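Local structure of phosphoglycerate kinase (Coxiella burnetii, 4NG4) at residues A[204-209]-A[246-250]; A[212-216]-A[256-260]; A[141-147]-A[165-171]. The protein catalyses the reversible transfer of a phosphoryl group between ATP and 3-phosphoglycerate, giving ADP and 1,3-bisphosphoglycerate, a step of glycolysis, and is seen here with ADP bound. All coordinates share one frame; numbering follows the deposited sequence.

Interaction 1 (A[204-209]-A[246-250]); sequences KVSTKI and ENEWL. With ADP (adenosine-5'-diphosphate), chain E.
Ser206 and Glu246 form a two-point polar contact in which both carboxylate oxygens serve one residue. The backbone N of Ser206 donates to Glu246 OE1 at 2.9 Å, with an angle of 165° at the hydrogen, while Ser206 OG donates to Glu246 OE2 at 2.8 Å. Each oxygen is approached through its syn lone pair, on the side of its partner oxygen, so the two donors fix the rotation of the carboxylate about its last bond. The serine hydroxyl can take part because OG stands between its own backbone N and carbonyl carbon (chi1 63°), close to the main-chain donor of the same residue. Glu246 reaches across with a chain extended beyond CG, and its aliphatic neighbour is Lys204, whose CB lies 3.4 Å from Glu246 OE1.

Outward from this pair, Trp249 lies against the same serine. Ser206 CB sits over one face of the indole, 3.6 Å from the centroid of its five-membered ring and 29° off the normal, a CH-pi contact displaced toward the rim. Val205 CG1 meets Trp249 CB at 4.0 Å, and Ile209 CG2 comes obliquely to Trp249 CZ3 at the same separation. Val205 also touches Thr231 of helix 227-235.

Lys208, in the same loop, takes no part in this packing. It holds the N-cap position of helix 209-216, and its extended chain carries NZ to ADP O2A at 2.7 Å and to O3B on the other phosphate; Asn323 and Gly201 also bond this amine. The chemistry therefore implies a division of labour: the carboxylate grips Ser206 and the tryptophan packs on Val205, Ser206 and Ile209, while Lys208, two residues beyond the serine, gives its amine to both phosphates of ADP.

Interaction 2 (A[212-216]-A[256-260]); sequences LENLL and FWEKA
Phe256 reaches from helix 250-263 to helix 209-216 and meets Leu216, which comes from the opposite direction. Both residues set CG anti to the backbone N, Phe256 with chi1 -179° and Leu216 with chi1 -164°, which directs the ring and the leucine branches toward the other helix. The ends meet at Leu216 CD1 and Phe256 CZ, 3.4 Å apart, the methyl approaching the ring obliquely.

The two branches of Leu216 have different partners. CD1 also touches Ala260 CB at 3.9 Å, one helical turn beyond the phenylalanine, whereas CD2 rests on Lys259 CB at 3.8 Å, the leucine and lysine chains crossing at about a right angle. Leu212 CB packs on Phe256 CE2 at 3.6 Å. The carbonyl oxygen of Leu212 lies at the edge of that ring, in its plane, 3.5 Å from CE2, while accepting the ordinary helical bond from Leu216 N. At the more exposed border, Lys259 is bent at its second and third side-chain torsions, and this brings NZ to 3.8 Å from Glu213 OE1, a long salt bridge that probably adds only a little electrostatic attraction to an otherwise apolar interface.

The short helix segments run almost parallel, 6° apart, with an axis separation of 11.2 Å, a spacing bridged by Leu212, Leu216 and Phe256. Leu212 and Phe256 both reach Leu222 on strand 221-226, and Leu212 also touches Val200 on strand 196-202; Leu267 adds a loop contact to Phe256 and Ala260. Two near-parallel helices sharing one face of a parallel sheet in this way are typical of layered alpha/beta architecture, here the Rossmann-like nucleotide-binding domain of phosphoglycerate kinase.

Interaction 3 (A[141-147]-A[165-171]); sequences AELCDIF and VAAYAKL
Phe147 turns one face of its ring to Val165, the two side chains crossing at about a right angle. Val165 CG1 stands over that face, 3.7 Å from the ring centroid and 21° off the normal, a CH-pi contact that falls off the ring centre. With CG anti to the backbone N (chi1 178°), the phenylalanine ring is carried from its strand onto helix 160-168, where Ala166 CB comes obliquely to within 3.7 Å of Phe147 CD2. Nearer the backbone, Phe147 CB meets Ala169 CB, just after the helix, at 3.9 Å.

Ile146 faces differently: it lies side by side with Leu171, both pointing the same way, and Ile146 CG1 is 3.9 Å from Leu171 CB. The two segments are joined here by Phe147 N, which donates a nearly straight bond to Leu171 O at 2.8 Å. A weak bond runs the other way from Leu171 N to Asp145 O. At the helical end, Ala141 CB packs on Tyr168 CB at 4.0 Å.

Lys170 doubles back through kinks in the middle of its chain, which lays NZ against Cys144 O at 2.7 Å in a hydrogen bond. The amine approaches from well above the carbonyl plane, 51° out of it, rather than on a lone pair. Asp145 is nearby, but its carboxylate is bonded to the backbone N of Arg26, on the adjoining strand 26-31.

The bond from Phe147 N to Leu171 O, with the backbone bonding of Phe147 to Cys173, sets strand 146-149 beside strand 171-174, and the packing of Phe147 on Val165 and Ala166 seats the connecting helix on the sheet of this beta-alpha-beta unit. Lys170 in turn ties the loop before strand 146-149 to the link between helix 160-168 and strand 171-174, while Arg26 holds Asp145 in that same loop.

How the interactions relate
From the N terminus, interaction 3 comes first and closes the short excursion from 141-147 to 165-171, joining helix 134-142 and strand 146-149 to helix 160-168 in the domain built on the six-stranded sheet. It is complete before the other two open, and its centre lies about 42 Å from that of interaction 1. Interactions 1 and 2 belong to the nucleotide-binding domain and cross: 204-209, 212-216, 246-250 and 256-260 alternate along the chain, each pair spanning some forty residues. Their centres are about 13 Å apart. Together they fasten helix 209-216 and its leading loop to helix 250-263 and its leading turn.

Interaction 1 (A[204-209]-A[246-250])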
loop_
_atom_site.group_PDB
_atom_site.type_symbol
_atom_site.label_atom_id
_atom_site.label_comp_id
_atom_site.label_asym_id
_atom_site.label_seq_id
_atom_site.Cartn_x
_atom_site.Cartn_y
_atom_site.Cartn_z
ATOM N N LYS A 204 -15.427 -3.477 -5.728
ATOM C CA LYS A 204 -15.687 -4.905 -5.647
ATOM C C LYS A 204 -15.459 -5.442 -4.253
ATOM O O LYS A 204 -14.399 -5.187 -3.668
ATOM C CB LYS A 204 -14.725 -5.664 -6.570
ATOM C CG LYS A 204 -14.886 -5.410 -8.055
ATOM C CD LYS A 204 -13.735 -6.003 -8.840
ATOM C CE LYS A 204 -13.874 -5.688 -10.314
ATOM N NZ LYS A 204 -12.619 -5.952 -11.028
ATOM N N VAL A 205 -16.441 -6.200 -3.750
ATOM C CA VAL A 205 -16.292 -7.058 -2.550
ATOM C C VAL A 205 -15.171 -8.063 -2.732
ATOM O O VAL A 205 -14.372 -8.284 -1.828
ATOM C CB VAL A 205 -17.577 -7.901 -2.284
ATOM C CG1 VAL A 205 -17.307 -9.028 -1.265
ATOM C CG2 VAL A 205 -18.698 -7.024 -1.829
ATOM N N SER A 206 -15.143 -8.650 -3.926
ATOM C CA SER A 206 -14.298 -9.793 -4.260
ATOM C C SER A 206 -12.812 -9.499 -4.228
ATOM O O SER A 206 -12.014 -10.409 -4.171
ATOM C CB SER A 206 -14.658 -10.287 -5.654
ATOM O OG SER A 206 -14.397 -9.290 -6.620
ATOM N N THR A 207 -12.438 -8.229 -4.294
ATOM C CA THR A 207 -11.033 -7.861 -4.223
ATOM C C THR A 207 -10.641 -7.435 -2.824
ATOM O O THR A 207 -9.458 -7.211 -2.573
ATOM C CB THR A 207 -10.738 -6.691 -5.138
ATOM O OG1 THR A 207 -11.694 -5.675 -4.881
ATOM C CG2 THR A 207 -10.849 -7.094 -6.588
ATOM N N LYS A 208 -11.617 -7.326 -1.918
ATOM C CA LYS A 208 -11.349 -6.830 -0.567
ATOM C C LYS A 208 -11.933 -7.660 0.585
ATOM O O LYS A 208 -11.879 -7.249 1.755
ATOM C CB LYS A 208 -11.790 -5.360 -0.488
ATOM C CG LYS A 208 -10.989 -4.502 -1.460
ATOM C CD LYS A 208 -10.862 -3.056 -1.057
ATOM C CE LYS A 208 -9.727 -2.414 -1.866
ATOM N NZ LYS A 208 -9.636 -0.943 -1.711
ATOM N N ILE A 209 -12.440 -8.845 0.257
ATOM C CA ILE A 209 -13.086 -9.712 1.215
ATOM C C ILE A 209 -12.093 -10.261 2.229
ATOM O O ILE A 209 -12.430 -10.464 3.397
ATOM C CB ILE A 209 -13.781 -10.878 0.500
ATOM C CG1 ILE A 209 -14.797 -11.563 1.433
ATOM C CG2 ILE A 209 -12.753 -11.883 -0.034
ATOM C CD1 ILE A 209 -15.944 -10.679 1.824
ATOM N N GLU A 246 -21.755 -6.978 -6.954
ATOM C CA GLU A 246 -21.304 -8.293 -7.364
ATOM C C GLU A 246 -22.283 -9.298 -6.810
ATOM O O GLU A 246 -22.181 -9.678 -5.641
ATOM C CB GLU A 246 -19.881 -8.563 -6.869
ATOM C CG GLU A 246 -18.822 -7.840 -7.667
ATOM C CD GLU A 246 -17.404 -8.214 -7.278
ATOM O OE1 GLU A 246 -17.051 -8.046 -6.088
ATOM O OE2 GLU A 246 -16.631 -8.641 -8.177
ATOM N N ASN A 247 -23.245 -9.702 -7.646
ATOM C CA ASN A 247 -24.255 -10.698 -7.271
ATOM C C ASN A 247 -23.641 -11.985 -6.768
ATOM O O ASN A 247 -24.193 -12.650 -5.893
ATOM C CB ASN A 247 -25.148 -11.048 -8.468
ATOM C CG ASN A 247 -26.301 -10.069 -8.677
ATOM O OD1 ASN A 247 -26.217 -8.892 -8.332
ATOM N ND2 ASN A 247 -27.381 -10.559 -9.248
ATOM N N GLU A 248 -22.504 -12.359 -7.328
ATOM C CA GLU A 248 -21.913 -13.650 -6.996
ATOM C C GLU A 248 -21.321 -13.708 -5.598
ATOM O O GLU A 248 -20.942 -14.785 -5.131
ATOM C CB GLU A 248 -20.907 -14.081 -8.068
ATOM C CG GLU A 248 -21.565 -14.991 -9.118
ATOM C CD GLU A 248 -20.833 -15.027 -10.424
ATOM O OE1 GLU A 248 -19.698 -14.531 -10.479
ATOM O OE2 GLU A 248 -21.392 -15.559 -11.398
ATOM N N TRP A 249 -21.287 -12.558 -4.924
ATOM C CA TRP A 249 -20.724 -12.447 -3.580
ATOM C C TRP A 249 -21.772 -12.006 -2.554
ATOM O O TRP A 249 -21.425 -11.637 -1.434
ATOM C CB TRP A 249 -19.541 -11.463 -3.602
ATOM C CG TRP A 249 -18.359 -11.999 -4.339
ATOM C CD1 TRP A 249 -18.158 -12.004 -5.683
ATOM C CD2 TRP A 249 -17.214 -12.629 -3.764
ATOM N NE1 TRP A 249 -16.957 -12.605 -5.985
ATOM C CE2 TRP A 249 -16.359 -12.995 -4.821
ATOM C CE3 TRP A 249 -16.829 -12.915 -2.456
ATOM C CZ2 TRP A 249 -15.148 -13.618 -4.609
ATOM C CZ3 TRP A 249 -15.633 -13.539 -2.248
ATOM C CH2 TRP A 249 -14.801 -13.887 -3.318
ATOM N N LEU A 250 -23.051 -12.071 -2.921
ATOM C CA LEU A 250 -24.127 -11.714 -1.995
ATOM C C LEU A 250 -24.157 -12.659 -0.791
ATOM O O LEU A 250 -24.319 -12.219 0.341
ATOM C CB LEU A 250 -25.480 -11.723 -2.702
ATOM C CG LEU A 250 -25.585 -10.755 -3.886
ATOM C CD1 LEU A 250 -26.904 -10.983 -4.675
ATOM C CD2 LEU A 250 -25.394 -9.298 -3.448
HETATM P PB ADP E . -8.414 2.191 -3.764
HETATM O O1B ADP E . -8.393 3.600 -3.225
HETATM O O2B ADP E . -7.676 2.041 -5.079
HETATM O O3B ADP E . -8.093 1.130 -2.738
HETATM P PA ADP E . -10.587 0.681 -4.874
HETATM O O1A ADP E . -9.555 0.146 -5.836
HETATM O O2A ADP E . -11.163 -0.274 -3.862
HETATM O O3A ADP E . -9.987 1.956 -4.075
HETATM O "O5'" ADP E . -11.783 1.282 -5.789
HETATM C "C5'" ADP E . -12.098 2.680 -5.834
HETATM C "C4'" ADP E . -12.656 3.062 -7.197
HETATM O "O4'" ADP E . -13.979 2.528 -7.336
HETATM C "C3'" ADP E . -12.736 4.579 -7.381
HETATM O "O3'" ADP E . -11.954 5.002 -8.508
HETATM C "C2'" ADP E . -14.220 4.891 -7.537
HETATM O "O2'" ADP E . -14.494 5.797 -8.609
HETATM C "C1'" ADP E . -14.899 3.540 -7.772
HETATM N N9 ADP E . -16.220 3.461 -7.067
HETATM C C8 ADP E . -16.436 3.567 -5.733
HETATM N N7 ADP E . -17.763 3.459 -5.459
HETATM C C5 ADP E . -18.422 3.277 -6.621
HETATM C C6 ADP E . -19.831 3.088 -7.046
HETATM N N6 ADP E . -20.850 3.071 -6.151
HETATM N N1 ADP E . -20.065 2.927 -8.374
HETATM C C2 ADP E . -19.085 2.939 -9.309
HETATM N N3 ADP E . -17.788 3.109 -8.988
HETATM C C4 ADP E . -17.399 3.281 -7.687
#

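Interaction 2 (A[212-216]-A[256-260])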
loop_
_atom_site.group_PDB
_atom_site.type_symbol
_atom_site.label_atom_id
_atom_site.label_comp_id
_atom_site.label_asym_id
_atom_site.label_seq_id
_atom_site.Cartn_x
_atom_site.Cartn_y
_atom_site.Cartn_z
ATOM N N LEU A 212 -11.411 -7.524 4.730
ATOM C CA LEU A 212 -12.521 -7.448 5.666
ATOM C C LEU A 212 -12.417 -8.538 6.738
ATOM O O LEU A 212 -12.676 -8.274 7.923
ATOM C CB LEU A 212 -13.842 -7.537 4.903
ATOM C CG LEU A 212 -14.057 -6.398 3.888
ATOM C CD1 LEU A 212 -15.293 -6.614 3.027
ATOM C CD2 LEU A 212 -14.117 -5.036 4.614
ATOM N N GLU A 213 -11.995 -9.741 6.339
ATOM C CA GLU A 213 -11.949 -10.882 7.260
ATOM C C GLU A 213 -10.946 -10.671 8.376
ATOM O O GLU A 213 -11.234 -10.959 9.547
ATOM C CB GLU A 213 -11.647 -12.186 6.514
ATOM C CG GLU A 213 -12.899 -12.996 6.190
ATOM C CD GLU A 213 -12.746 -13.895 4.966
ATOM O OE1 GLU A 213 -13.791 -14.396 4.474
ATOM O OE2 GLU A 213 -11.599 -14.083 4.494
ATOM N N ASN A 214 -9.774 -10.162 8.011
ATOM C CA ASN A 214 -8.702 -9.946 8.981
ATOM C C ASN A 214 -9.053 -8.791 9.910
ATOM O O ASN A 214 -8.831 -8.878 11.107
ATOM C CB ASN A 214 -7.367 -9.685 8.260
ATOM C CG ASN A 214 -6.146 -9.719 9.205
ATOM O OD1 ASN A 214 -5.909 -10.694 9.910
ATOM N ND2 ASN A 214 -5.358 -8.659 9.182
ATOM N N LEU A 215 -9.613 -7.718 9.352
ATOM C CA LEU A 215 -9.972 -6.535 10.145
ATOM C C LEU A 215 -11.150 -6.815 11.097
ATOM O O LEU A 215 -11.242 -6.223 12.165
ATOM C CB LEU A 215 -10.279 -5.329 9.239
ATOM C CG LEU A 215 -9.125 -4.847 8.350
ATOM C CD1 LEU A 215 -9.592 -3.802 7.329
ATOM C CD2 LEU A 215 -7.965 -4.325 9.195
ATOM N N LEU A 216 -12.030 -7.732 10.710
ATOM C CA LEU A 216 -13.163 -8.087 11.540
ATOM C C LEU A 216 -12.722 -8.559 12.900
ATOM O O LEU A 216 -13.347 -8.235 13.889
ATOM C CB LEU A 216 -13.984 -9.179 10.882
ATOM C CG LEU A 216 -15.378 -9.352 11.477
ATOM C CD1 LEU A 216 -16.298 -8.248 10.943
ATOM C CD2 LEU A 216 -15.904 -10.726 11.117
ATOM N N PHE A 256 -20.764 -12.460 5.995
ATOM C CA PHE A 256 -19.849 -11.545 6.667
ATOM C C PHE A 256 -20.615 -10.605 7.605
ATOM O O PHE A 256 -20.165 -10.321 8.716
ATOM C CB PHE A 256 -19.035 -10.739 5.661
ATOM C CG PHE A 256 -18.064 -9.811 6.304
ATOM C CD1 PHE A 256 -18.463 -8.559 6.727
ATOM C CD2 PHE A 256 -16.770 -10.208 6.539
ATOM C CE1 PHE A 256 -17.571 -7.706 7.345
ATOM C CE2 PHE A 256 -15.886 -9.373 7.166
ATOM C CZ PHE A 256 -16.285 -8.115 7.573
ATOM N N TRP A 257 -21.778 -10.140 7.152
ATOM C CA TRP A 257 -22.663 -9.310 7.985
ATOM C C TRP A 257 -22.988 -10.035 9.279
ATOM O O TRP A 257 -22.972 -9.433 10.346
ATOM C CB TRP A 257 -23.981 -8.932 7.260
ATOM C CG TRP A 257 -24.752 -7.881 8.042
ATOM C CD1 TRP A 257 -24.598 -6.515 7.979
ATOM C CD2 TRP A 257 -25.744 -8.119 9.032
ATOM N NE1 TRP A 257 -25.440 -5.897 8.864
ATOM C CE2 TRP A 257 -26.154 -6.858 9.528
ATOM C CE3 TRP A 257 -26.324 -9.273 9.555
ATOM C CZ2 TRP A 257 -27.136 -6.723 10.506
ATOM C CZ3 TRP A 257 -27.296 -9.141 10.527
ATOM C CH2 TRP A 257 -27.699 -7.872 10.988
ATOM N N GLU A 258 -23.289 -11.328 9.171
ATOM C CA GLU A 258 -23.672 -12.127 10.336
ATOM C C GLU A 258 -22.497 -12.337 11.299
ATOM O O GLU A 258 -22.645 -12.163 12.497
ATOM C CB GLU A 258 -24.256 -13.461 9.887
ATOM C CG GLU A 258 -25.598 -13.295 9.179
ATOM C CD GLU A 258 -26.162 -14.605 8.629
ATOM O OE1 GLU A 258 -25.520 -15.675 8.832
ATOM O OE2 GLU A 258 -27.250 -14.554 7.993
ATOM N N LYS A 259 -21.333 -12.684 10.759
ATOM C CA LYS A 259 -20.112 -12.790 11.546
ATOM C C LYS A 259 -19.883 -11.527 12.353
ATOM O O LYS A 259 -19.469 -11.585 13.514
ATOM C CB LYS A 259 -18.899 -12.992 10.635
ATOM C CG LYS A 259 -18.585 -14.445 10.230
ATOM C CD LYS A 259 -17.993 -14.475 8.809
ATOM C CE LYS A 259 -16.829 -15.417 8.623
ATOM N NZ LYS A 259 -16.010 -14.953 7.474
ATOM N N ALA A 260 -20.127 -10.384 11.721
ATOM C CA ALA A 260 -19.976 -9.102 12.393
ATOM C C ALA A 260 -20.948 -8.994 13.557
ATOM O O ALA A 260 -20.574 -8.573 14.654
ATOM C CB ALA A 260 -20.177 -7.971 11.422
#

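Interaction 3 (A[141-147]-A[165-171])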
loop_
_atom_site.group_PDB
_atom_site.type_symbol
_atom_site.label_atom_id
_atom_site.label_comp_id
_atom_site.label_asym_id
_atom_site.label_seq_id
_atom_site.Cartn_x
_atom_site.Cartn_y
_atom_site.Cartn_z
ATOM N N ALA A 141 23.959 -13.253 -2.683
ATOM C CA ALA A 141 24.361 -13.356 -1.275
ATOM C C ALA A 141 25.876 -13.424 -1.114
ATOM O O ALA A 141 26.420 -13.013 -0.085
ATOM C CB ALA A 141 23.724 -14.569 -0.638
ATOM N N GLU A 142 26.536 -13.969 -2.133
ATOM C CA GLU A 142 27.998 -14.008 -2.230
ATOM C C GLU A 142 28.586 -12.594 -2.221
ATOM O O GLU A 142 29.598 -12.341 -1.569
ATOM C CB GLU A 142 28.402 -14.724 -3.533
ATOM C CG GLU A 142 29.683 -15.533 -3.479
ATOM C CD GLU A 142 29.572 -16.774 -2.605
ATOM O OE1 GLU A 142 28.469 -17.068 -2.094
ATOM O OE2 GLU A 142 30.600 -17.460 -2.421
ATOM N N LEU A 143 27.921 -11.677 -2.927
ATOM C CA LEU A 143 28.433 -10.320 -3.177
ATOM C C LEU A 143 28.397 -9.356 -1.976
ATOM O O LEU A 143 28.878 -8.223 -2.088
ATOM C CB LEU A 143 27.666 -9.675 -4.352
ATOM C CG LEU A 143 27.716 -10.379 -5.716
ATOM C CD1 LEU A 143 26.586 -9.877 -6.604
ATOM C CD2 LEU A 143 29.066 -10.190 -6.404
ATOM N N CYS A 144 27.857 -9.781 -0.834
ATOM C CA CYS A 144 27.729 -8.863 0.300
ATOM C C CYS A 144 27.889 -9.519 1.676
ATOM O O CYS A 144 27.629 -10.711 1.857
ATOM C CB CYS A 144 26.375 -8.153 0.234
ATOM S SG CYS A 144 25.050 -9.121 0.953
ATOM N N ASP A 145 28.318 -8.706 2.637
ATOM C CA ASP A 145 28.362 -9.102 4.043
ATOM C C ASP A 145 26.963 -9.012 4.643
ATOM O O ASP A 145 26.510 -9.939 5.311
ATOM C CB ASP A 145 29.289 -8.184 4.837
ATOM C CG ASP A 145 30.727 -8.292 4.408
ATOM O OD1 ASP A 145 31.312 -9.380 4.588
ATOM O OD2 ASP A 145 31.275 -7.282 3.909
ATOM N N ILE A 146 26.296 -7.878 4.409
ATOM C CA ILE A 146 24.962 -7.621 4.952
ATOM C C ILE A 146 23.968 -7.266 3.850
ATOM O O ILE A 146 24.296 -6.512 2.928
ATOM C CB ILE A 146 24.973 -6.461 5.976
ATOM C CG1 ILE A 146 25.948 -6.745 7.122
ATOM C CG2 ILE A 146 23.572 -6.232 6.533
ATOM C CD1 ILE A 146 26.148 -5.567 8.026
ATOM N N PHE A 147 22.756 -7.813 3.959
ATOM C CA PHE A 147 21.649 -7.447 3.077
ATOM C C PHE A 147 20.601 -6.671 3.854
ATOM O O PHE A 147 20.184 -7.103 4.927
ATOM C CB PHE A 147 21.006 -8.690 2.465
ATOM C CG PHE A 147 19.817 -8.390 1.589
ATOM C CD1 PHE A 147 19.951 -7.575 0.474
ATOM C CD2 PHE A 147 18.564 -8.917 1.879
ATOM C CE1 PHE A 147 18.878 -7.297 -0.341
ATOM C CE2 PHE A 147 17.478 -8.634 1.072
ATOM C CZ PHE A 147 17.638 -7.824 -0.044
ATOM N N VAL A 165 17.717 -13.752 -1.863
ATOM C CA VAL A 165 18.993 -13.225 -1.393
ATOM C C VAL A 165 19.044 -13.184 0.133
ATOM O O VAL A 165 20.058 -13.589 0.727
ATOM C CB VAL A 165 19.324 -11.831 -1.980
ATOM C CG1 VAL A 165 18.257 -10.813 -1.655
ATOM C CG2 VAL A 165 20.669 -11.363 -1.470
ATOM N N ALA A 166 17.955 -12.735 0.759
ATOM C CA ALA A 166 17.868 -12.672 2.224
ATOM C C ALA A 166 17.901 -14.060 2.873
ATOM O O ALA A 166 18.351 -14.203 4.013
ATOM C CB ALA A 166 16.619 -11.920 2.669
ATOM N N ALA A 167 17.428 -15.072 2.147
ATOM C CA ALA A 167 17.459 -16.441 2.640
ATOM C C ALA A 167 18.889 -16.938 2.851
ATOM O O ALA A 167 19.147 -17.678 3.807
ATOM C CB ALA A 167 16.709 -17.365 1.695
ATOM N N TYR A 168 19.810 -16.512 1.977
ATOM C CA TYR A 168 21.201 -17.025 1.966
ATOM C C TYR A 168 22.314 -15.988 2.248
ATOM O O TYR A 168 23.493 -16.286 2.053
ATOM C CB TYR A 168 21.491 -17.691 0.609
ATOM C CG TYR A 168 20.510 -18.774 0.215
ATOM C CD1 TYR A 168 20.563 -20.035 0.809
ATOM C CD2 TYR A 168 19.530 -18.538 -0.752
ATOM C CE1 TYR A 168 19.668 -21.040 0.459
ATOM C CE2 TYR A 168 18.618 -19.540 -1.114
ATOM C CZ TYR A 168 18.701 -20.792 -0.500
ATOM O OH TYR A 168 17.820 -21.798 -0.840
ATOM N N ALA A 169 21.949 -14.784 2.686
ATOM C CA ALA A 169 22.934 -13.730 2.967
ATOM C C ALA A 169 23.472 -13.860 4.393
ATOM O O ALA A 169 22.693 -14.063 5.325
ATOM C CB ALA A 169 22.321 -12.360 2.760
ATOM N N LYS A 170 24.797 -13.738 4.548
ATOM C CA LYS A 170 25.492 -13.822 5.858
ATOM C C LYS A 170 24.719 -13.168 6.992
ATOM O O LYS A 170 24.539 -13.753 8.050
ATOM C CB LYS A 170 26.866 -13.139 5.775
ATOM C CG LYS A 170 28.040 -14.059 5.418
ATOM C CD LYS A 170 29.028 -13.389 4.451
ATOM C CE LYS A 170 28.489 -13.424 3.009
ATOM N NZ LYS A 170 29.408 -12.795 2.007
ATOM N N LEU A 171 24.253 -11.949 6.738
ATOM C CA LEU A 171 23.529 -11.148 7.713
ATOM C C LEU A 171 22.396 -10.422 6.971
ATOM O O LEU A 171 22.645 -9.741 5.976
ATOM C CB LEU A 171 24.518 -10.170 8.367
ATOM C CG LEU A 171 24.500 -9.926 9.884
ATOM C CD1 LEU A 171 23.878 -11.077 10.661
ATOM C CD2 LEU A 171 25.916 -9.641 10.406
#